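Local coordinates for uncharacterized protein, DUF633, LMOf2365_1472 (Listeria monocytogenes str. 4b F2365, PDB 3GNL) that probably methylates the N1 position of adenine 22 in tRNA, although this activity has not been established for it, at residues A[198-201]-A[202-205]; A[220-223]-A[224-227]. All coordinates share one frame; numbering follows the deposited sequence.

Contact 1 and contact 2 lie on consecutive helices, 187-208 and 215-235, which run antiparallel and pack against each other; the centres of the two contacts are about 10 Å apart. Leu224 takes part in most of the contacts between them. Its CD2 comes 3.4 Å from Trp200 CD1, while its other methyl, CD1, lies 3.6 Å from Ile203 CG2. Further along, Trp200 CZ3 rests 3.6 Å from Lys227 CB, extending the apolar seam. Both contacts lie far out in the chain, their centres about 27 and 25 Å from its centre. They build a helical hairpin distinct from the seven-stranded sheet, and neither includes a ligand.

Contact 1: residues A[198-201]-A[202-205]; sequences NTWQ and NIIQ
This is a local contact between successive turns of one helix, in which the side chains of Asn202 and Ile203 fold back over the carbonyls of Asn198 and Thr199; it lies on the surface, within helix 187-208. Four backbone bonds in the i to i+4 pattern establish the helix, from Asn202 N to Asn198 O at 2.9 Å through Gln205 N to Gln201 O at 3.1 Å. Their lengths and spacing indicate a regular alpha-helix. Asn202 lays the flat face of its amide over Asn198 O, with CG 3.2 Å from that oxygen. ND2 is badly angled for a bond to it; the hydrogen bond that this carbonyl accepts from Asn202 comes from the backbone N-H. In Ile203, CG1 stands anti to the carbonyl carbon (chi1 -66°), which directs it back along the helix to 3.2 Å from Thr199 O. The branch continues to CD1, which meets Thr199 CG2 at 4.0 Å, the two side chains crossing at a slant. The same CD1 lies at the edge of the Trp200 indole, close to the ring plane and 4.4 Å from Trp200 CD1. Beyond these turns, Gln205 OE1 accepts a hydrogen bond from Asn209 ND2, and Trp200 also packs on Val231. Trp200, Ile203 and Ile204 form the apolar side facing helix 215-235, a pairing typical of an antiparallel helical hairpin and consistent with a coiled-coil-like arrangement.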
# COMPACT_ATOMS: atom_id res chain seq x y z
N ASN A 198 13.25 -19.02 3.28
CA ASN A 198 14.60 -19.56 3.46
C ASN A 198 15.26 -18.82 4.62
O ASN A 198 15.90 -19.46 5.46
CB ASN A 198 15.43 -19.36 2.20
CG ASN A 198 15.09 -20.33 1.10
OD1 ASN A 198 14.47 -21.36 1.33
ND2 ASN A 198 15.53 -20.01 -0.11
N THR A 199 15.11 -17.50 4.69
CA THR A 199 15.64 -16.77 5.84
C THR A 199 15.03 -17.24 7.17
O THR A 199 15.74 -17.44 8.13
CB THR A 199 15.55 -15.27 5.64
OG1 THR A 199 16.55 -14.93 4.65
CG2 THR A 199 15.97 -14.51 6.87
N TRP A 200 13.72 -17.40 7.24
CA TRP A 200 13.10 -17.87 8.47
C TRP A 200 13.62 -19.25 8.91
O TRP A 200 13.90 -19.42 10.10
CB TRP A 200 11.57 -17.92 8.26
CG TRP A 200 10.96 -16.55 8.07
CD1 TRP A 200 11.37 -15.36 8.62
CD2 TRP A 200 9.77 -16.26 7.30
NE1 TRP A 200 10.52 -14.32 8.20
CE2 TRP A 200 9.56 -14.86 7.38
CE3 TRP A 200 8.91 -17.06 6.53
CZ2 TRP A 200 8.48 -14.24 6.72
CZ3 TRP A 200 7.84 -16.40 5.83
CH2 TRP A 200 7.67 -15.02 5.94
N GLN A 201 13.81 -20.19 7.97
CA GLN A 201 14.36 -21.53 8.29
C GLN A 201 15.76 -21.36 8.79
O GLN A 201 16.15 -22.02 9.77
CB GLN A 201 14.40 -22.43 7.06
CG GLN A 201 13.04 -22.72 6.46
CD GLN A 201 13.08 -23.40 5.09
OE1 GLN A 201 14.14 -23.54 4.45
NE2 GLN A 201 11.91 -23.81 4.62
N ASN A 202 16.51 -20.46 8.16
CA ASN A 202 17.89 -20.25 8.63
C ASN A 202 17.93 -19.70 10.05
O ASN A 202 18.79 -20.08 10.86
CB ASN A 202 18.68 -19.36 7.67
CG ASN A 202 18.91 -20.00 6.30
OD1 ASN A 202 18.80 -21.20 6.13
ND2 ASN A 202 19.26 -19.17 5.33
N ILE A 203 16.99 -18.80 10.38
CA ILE A 203 16.96 -18.20 11.70
C ILE A 203 16.65 -19.30 12.70
O ILE A 203 17.24 -19.32 13.78
CB ILE A 203 15.92 -17.07 11.81
CG1 ILE A 203 16.34 -15.90 10.91
CG2 ILE A 203 15.77 -16.55 13.28
CD1 ILE A 203 15.20 -14.89 10.75
N ILE A 204 15.68 -20.15 12.41
CA ILE A 204 15.39 -21.25 13.35
C ILE A 204 16.63 -22.07 13.66
O ILE A 204 16.88 -22.36 14.85
CB ILE A 204 14.28 -22.17 12.83
CG1 ILE A 204 12.96 -21.41 12.88
CG2 ILE A 204 14.16 -23.42 13.72
CD1 ILE A 204 11.87 -22.09 12.15
N GLN A 205 17.38 -22.41 12.63
CA GLN A 205 18.59 -23.23 12.83
C GLN A 205 19.59 -22.47 13.71
O GLN A 205 20.11 -23.02 14.69
CB GLN A 205 19.16 -23.68 11.49
CG GLN A 205 20.66 -24.15 11.59
CD GLN A 205 21.00 -25.48 10.92
OE1 GLN A 205 21.21 -26.50 11.60
NE2 GLN A 205 21.11 -25.47 9.60

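Contact 2: residues A[220-223]-A[224-227]; sequences KIRE and LEHK
The imidazole of His226 and the carboxylates of Glu223 and Glu225 are the flat groups that carry the contact; both carboxylates are covered on a face, while the imidazole is approached obliquely. Glu223 O lies oblique to the His226 ring, and the nearest side-chain atom of His226 to that oxygen is CB, at 3.4 Å. One face of the Glu225 carboxylate is covered by a methyl group: Ile221 CG2 stands almost straight above Glu225 CD, 3.9 Å away. The Glu223 carboxylate likewise receives Lys227 over a face and not at its oxygen edge. Lys227 CE and NZ both sit above that plane, and the salt bridge is long, with NZ 4.0 Å from Glu223 OE2. The aliphatic parts press closer, Lys227 CE reaching 3.6 Å from Glu223 CG. Two opposed torsions produce this crossing: Glu223 CG is anti to its backbone N (chi1 175°), whereas Lys227 CG is anti to its carbonyl carbon (chi1 -63°), and the lysine then bends near its end. Leu224 CG folds back to 3.3 Å from Lys220 O, the oxygen that also accepts the Leu224 N-H. Four regular i to i+4 backbone bonds hold both turns, their lengths running from 2.8 Å at Glu225 N to Ile221 O up to 3.1 Å at His226 N to Arg222 O. Within the fold, buried Ile221 and Leu224 face helix 187-208, Ile221 touching Ser208, while His226 and Lys227 reach Lys172 and Phe176 of helix 172-177.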
# COMPACT_ATOMS: atom_id res chain seq x y z
N LYS A 220 9.64 -17.35 19.46
CA LYS A 220 10.08 -16.83 18.15
C LYS A 220 10.14 -17.97 17.12
O LYS A 220 9.70 -17.81 15.96
CB LYS A 220 11.42 -16.09 18.29
CG LYS A 220 11.94 -15.38 17.02
CD LYS A 220 12.87 -14.18 17.38
CE LYS A 220 12.94 -13.16 16.21
NZ LYS A 220 14.22 -12.37 16.13
N ILE A 221 10.65 -19.12 17.53
CA ILE A 221 10.74 -20.30 16.67
C ILE A 221 9.35 -20.78 16.24
O ILE A 221 9.13 -21.04 15.07
CB ILE A 221 11.56 -21.44 17.33
CG1 ILE A 221 13.05 -21.06 17.35
CG2 ILE A 221 11.36 -22.79 16.65
CD1 ILE A 221 13.96 -22.16 17.89
N ARG A 222 8.43 -20.90 17.20
CA ARG A 222 7.04 -21.21 16.87
C ARG A 222 6.46 -20.24 15.83
O ARG A 222 5.83 -20.68 14.87
CB ARG A 222 6.18 -21.22 18.13
CG ARG A 222 6.00 -22.61 18.69
CD ARG A 222 5.13 -22.62 19.95
NE ARG A 222 5.92 -22.27 21.14
CZ ARG A 222 5.80 -21.14 21.84
NH1 ARG A 222 4.90 -20.21 21.52
NH2 ARG A 222 6.59 -20.94 22.87
N GLU A 223 6.68 -18.94 16.04
CA GLU A 223 6.22 -17.93 15.08
C GLU A 223 6.83 -18.16 13.68
O GLU A 223 6.14 -18.17 12.67
CB GLU A 223 6.47 -16.50 15.55
CG GLU A 223 6.09 -15.51 14.43
CD GLU A 223 5.84 -14.08 14.90
OE1 GLU A 223 6.78 -13.45 15.44
OE2 GLU A 223 4.70 -13.58 14.66
N LEU A 224 8.14 -18.38 13.64
CA LEU A 224 8.81 -18.62 12.36
C LEU A 224 8.31 -19.91 11.70
O LEU A 224 8.13 -19.97 10.46
CB LEU A 224 10.34 -18.68 12.56
CG LEU A 224 10.98 -17.36 12.96
CD1 LEU A 224 12.38 -17.66 13.52
CD2 LEU A 224 11.05 -16.39 11.80
N GLU A 225 8.09 -20.98 12.48
CA GLU A 225 7.51 -22.21 11.91
C GLU A 225 6.15 -21.96 11.25
O GLU A 225 5.88 -22.53 10.19
CB GLU A 225 7.39 -23.33 12.96
CG GLU A 225 8.76 -23.91 13.37
CD GLU A 225 8.68 -24.80 14.62
OE1 GLU A 225 7.75 -24.64 15.43
OE2 GLU A 225 9.59 -25.64 14.78
N HIS A 226 5.34 -21.13 11.89
CA HIS A 226 4.00 -20.78 11.40
C HIS A 226 4.11 -20.04 10.07
O HIS A 226 3.39 -20.36 9.10
CB HIS A 226 3.26 -19.89 12.42
CG HIS A 226 1.88 -19.45 11.98
ND1 HIS A 226 0.89 -20.33 11.58
CD2 HIS A 226 1.31 -18.21 11.96
CE1 HIS A 226 -0.21 -19.65 11.29
NE2 HIS A 226 0.01 -18.37 11.52
N LYS A 227 5.02 -19.08 10.01
CA LYS A 227 5.22 -18.35 8.78
C LYS A 227 5.74 -19.22 7.64
O LYS A 227 5.27 -19.13 6.51
CB LYS A 227 6.15 -17.15 8.97
CG LYS A 227 5.65 -16.05 9.94
CD LYS A 227 6.67 -14.92 9.87
CE LYS A 227 6.82 -14.20 11.16
NZ LYS A 227 6.23 -12.86 11.09